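Local coordinates for sugar ABC transporter substrate-binding protein (Treponema pallidum subsp. pallidum, PDB 5U2P), which probably binds a sugar or related small solute in the periplasm as the ligand-binding component of an ABC transporter, at residues T74-R79 against S95-D100. Sequence-based numbering, arbitrary orientation.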
ATOM      1  N   THR A  74      12.807 -13.961  13.002  1.00 37.67           N
ATOM      2  CA  THR A  74      13.277 -14.739  14.146  1.00 44.32           C
ATOM      3  C   THR A  74      14.676 -14.303  14.580  1.00 42.55           C
ATOM      4  O   THR A  74      14.926 -14.074  15.768  1.00 37.10           O
ATOM      5  CB  THR A  74      13.312 -16.251  13.824  1.00 48.29           C
ATOM      6  OG1 THR A  74      11.996 -16.699  13.482  1.00 52.57           O
ATOM      7  CG2 THR A  74      13.819 -17.049  15.018  1.00 57.51           C
ATOM      8  N   VAL A  75      15.586 -14.200  13.613  1.00 36.88           N
ATOM      9  CA  VAL A  75      16.966 -13.826  13.898  1.00 35.19           C
ATOM     10  C   VAL A  75      17.074 -12.410  14.441  1.00 29.27           C
ATOM     11  O   VAL A  75      17.776 -12.179  15.420  1.00 30.37           O
ATOM     12  CB  VAL A  75      17.860 -13.951  12.652  1.00 38.92           C
ATOM     13  CG1 VAL A  75      19.264 -13.417  12.933  1.00 49.65           C
ATOM     14  CG2 VAL A  75      17.947 -15.395  12.220  1.00 51.06           C
ATOM     15  N   LEU A  76      16.405 -11.458  13.802  1.00 32.11           N
ATOM     16  CA  LEU A  76      16.465 -10.075  14.267  1.00 39.63           C
ATOM     17  C   LEU A  76      15.958  -9.952  15.713  1.00 32.64           C
ATOM     18  O   LEU A  76      16.588  -9.291  16.543  1.00 31.21           O
ATOM     19  CB  LEU A  76      15.652  -9.171  13.349  1.00 32.57           C
ATOM     20  CG  LEU A  76      15.519  -7.707  13.769  1.00 31.54           C
ATOM     21  CD1 LEU A  76      16.871  -7.046  13.876  1.00 31.84           C
ATOM     22  CD2 LEU A  76      14.623  -6.966  12.804  1.00 36.34           C
ATOM     23  N   HIS A  77      14.829 -10.593  16.009  1.00 32.64           N
ATOM     24  CA  HIS A  77      14.275 -10.578  17.368  1.00 37.61           C
ATOM     25  C   HIS A  77      15.311 -11.071  18.370  1.00 32.09           C
ATOM     26  O   HIS A  77      15.574 -10.418  19.386  1.00 36.08           O
ATOM     27  CB  HIS A  77      13.026 -11.457  17.468  1.00 39.41           C
ATOM     28  CG  HIS A  77      11.758 -10.777  17.060  1.00 55.46           C
ATOM     29  ND1 HIS A  77      11.511 -10.377  15.764  1.00 66.45           N
ATOM     30  CD2 HIS A  77      10.651 -10.456  17.771  1.00 57.64           C
ATOM     31  CE1 HIS A  77      10.309  -9.831  15.696  1.00 53.98           C
ATOM     32  NE2 HIS A  77       9.768  -9.862  16.899  1.00 52.49           N
ATOM     33  N   ALA A  78      15.900 -12.227  18.078  1.00 34.10           N
ATOM     34  CA  ALA A  78      16.897 -12.826  18.969  1.00 55.21           C
ATOM     35  C   ALA A  78      18.104 -11.917  19.192  1.00 46.58           C
ATOM     36  O   ALA A  78      18.595 -11.795  20.314  1.00 38.93           O
ATOM     37  CB  ALA A  78      17.364 -14.162  18.420  1.00 39.90           C
ATOM     38  N   ARG A  79      18.593 -11.296  18.119  1.00 31.97           N
ATOM     39  CA  ARG A  79      19.770 -10.429  18.206  1.00 31.71           C
ATOM     40  C   ARG A  79      19.468  -9.115  18.936  1.00 27.33           C
ATOM     41  O   ARG A  79      20.338  -8.569  19.602  1.00 33.07           O
ATOM     42  CB  ARG A  79      20.328 -10.117  16.812  1.00 40.16           C
ATOM     43  CG  ARG A  79      20.690 -11.349  15.987  1.00 53.06           C
ATOM     44  CD  ARG A  79      21.987 -11.951  16.426  1.00 45.59           C
ATOM     45  NE  ARG A  79      23.115 -11.065  16.161  1.00 48.83           N
ATOM     46  CZ  ARG A  79      23.770 -11.010  15.007  1.00 56.55           C
ATOM     47  NH1 ARG A  79      24.790 -10.166  14.868  1.00 52.45           N
ATOM     48  NH2 ARG A  79      23.409 -11.801  13.997  1.00 51.66           N
ATOM     49  N   SER A  95       4.739  -1.968  10.669  1.00 26.57           N
ATOM     50  CA  SER A  95       4.483  -2.563  11.983  1.00 28.47           C
ATOM     51  C   SER A  95       5.712  -3.108  12.725  1.00 30.61           C
ATOM     52  O   SER A  95       5.610  -3.479  13.889  1.00 26.85           O
ATOM     53  CB  SER A  95       3.437  -3.667  11.841  1.00 42.93           C
ATOM     54  OG  SER A  95       2.165  -3.100  11.542  1.00 46.24           O
ATOM     55  N   LEU A  96       6.865  -3.125  12.073  1.00 25.91           N
ATOM     56  CA  LEU A  96       8.144  -3.497  12.693  1.00 24.38           C
ATOM     57  C   LEU A  96       8.149  -4.879  13.346  1.00 33.92           C
ATOM     58  O   LEU A  96       8.778  -5.069  14.389  1.00 37.46           O
ATOM     59  CB  LEU A  96       8.566  -2.456  13.734  1.00 27.28           C
ATOM     60  CG  LEU A  96       8.580  -1.008  13.266  1.00 25.97           C
ATOM     61  CD1 LEU A  96       8.904  -0.113  14.418  1.00 28.64           C
ATOM     62  CD2 LEU A  96       9.587  -0.794  12.150  1.00 23.79           C
ATOM     63  N   HIS A  97       7.479  -5.843  12.722  1.00 34.24           N
ATOM     64  CA  HIS A  97       7.403  -7.195  13.277  1.00 34.09           C
ATOM     65  C   HIS A  97       6.912  -7.184  14.736  1.00 43.74           C
ATOM     66  O   HIS A  97       7.340  -8.016  15.532  1.00 43.21           O
ATOM     67  CB  HIS A  97       8.778  -7.888  13.234  1.00 67.24           C
ATOM     68  CG  HIS A  97       9.548  -7.700  11.956  1.00 60.19           C
ATOM     69  ND1 HIS A  97      10.526  -6.733  11.806  1.00 53.15           N
ATOM     70  CD2 HIS A  97       9.535  -8.397  10.794  1.00 46.20           C
ATOM     71  CE1 HIS A  97      11.059  -6.830  10.602  1.00 39.03           C
ATOM     72  NE2 HIS A  97      10.477  -7.832   9.966  1.00 51.71           N
ATOM     73  N   ALA A  98       6.053  -6.227  15.085  1.00 29.43           N
ATOM     74  CA  ALA A  98       5.496  -6.103  16.442  1.00 39.89           C
ATOM     75  C   ALA A  98       6.544  -5.801  17.523  1.00 31.60           C
ATOM     76  O   ALA A  98       6.250  -5.891  18.728  1.00 34.53           O
ATOM     77  CB  ALA A  98       4.722  -7.368  16.809  1.00 40.62           C
ATOM     78  N   LEU A  99       7.752  -5.433  17.103  1.00 30.67           N
ATOM     79  CA  LEU A  99       8.807  -5.004  18.018  1.00 33.40           C
ATOM     80  C   LEU A  99       8.489  -3.640  18.629  1.00 44.09           C
ATOM     81  O   LEU A  99       7.889  -2.792  17.977  1.00 44.10           O
ATOM     82  CB  LEU A  99      10.152  -4.936  17.284  1.00 33.43           C
ATOM     83  CG  LEU A  99      10.703  -6.251  16.721  1.00 41.20           C
ATOM     84  CD1 LEU A  99      11.865  -5.996  15.745  1.00 34.28           C
ATOM     85  CD2 LEU A  99      11.144  -7.166  17.848  1.00 49.96           C
ATOM     86  N   ASP A 100       8.899  -3.424  19.877  1.00 33.91           N
ATOM     87  CA  ASP A 100       8.742  -2.115  20.516  1.00 30.40           C
ATOM     88  C   ASP A 100       9.858  -1.175  20.081  1.00 23.72           C
ATOM     89  O   ASP A 100      11.008  -1.291  20.548  1.00 26.14           O
ATOM     90  CB  ASP A 100       8.744  -2.246  22.053  1.00 31.61           C
ATOM     91  CG  ASP A 100       8.395  -0.939  22.750  1.00 48.01           C
ATOM     92  OD1 ASP A 100       8.400   0.122  22.095  1.00 32.63           O
ATOM     93  OD2 ASP A 100       8.113  -0.968  23.961  1.00 42.72           O
TER
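The imidazole of H77 reaches from helix 72-81 to the loop 95-100 and lies against L99, whose CD2 methyl sits over one ring face, 3.3 Å from the centroid and 19° off the normal: a close CH-pi contact, displaced toward the NE2–CD2 side. CE1 of H77 touches CB of H97 at 3.5 Å. L76 and L99 make the apolar pair, CD2 to CD1 4.1 Å; the same L76 methyl lies obliquely to the H97 ring, 4.2 Å from CE1, the two side chains crossing at about a right angle. L76 gets there because its CG is anti to the backbone N (chi1 175°); it also packs on L37 and V89 of the sheet, while L99 goes on to L80 and F105.

Polar links are slight. NE2 of H77 makes a weak bond to O of H97, which lies at the ring edge near its plane; at 3.3 Å and 124° the N-H is aimed well off the oxygen. The firmer hold on the ring is ND1, bonded to the carbonyl O of P73 one turn back, which helps fix the ring's rotation. ND1 of H97 is buried here without a partner.

The arrangement is helix-to-loop packing in an alpha/beta lobe of a periplasmic binding protein: helix 72-81, which follows strand 61-67, packs against the loop that follows strand 88-92, parallel to 61-67 but separated from it by strand 33-39.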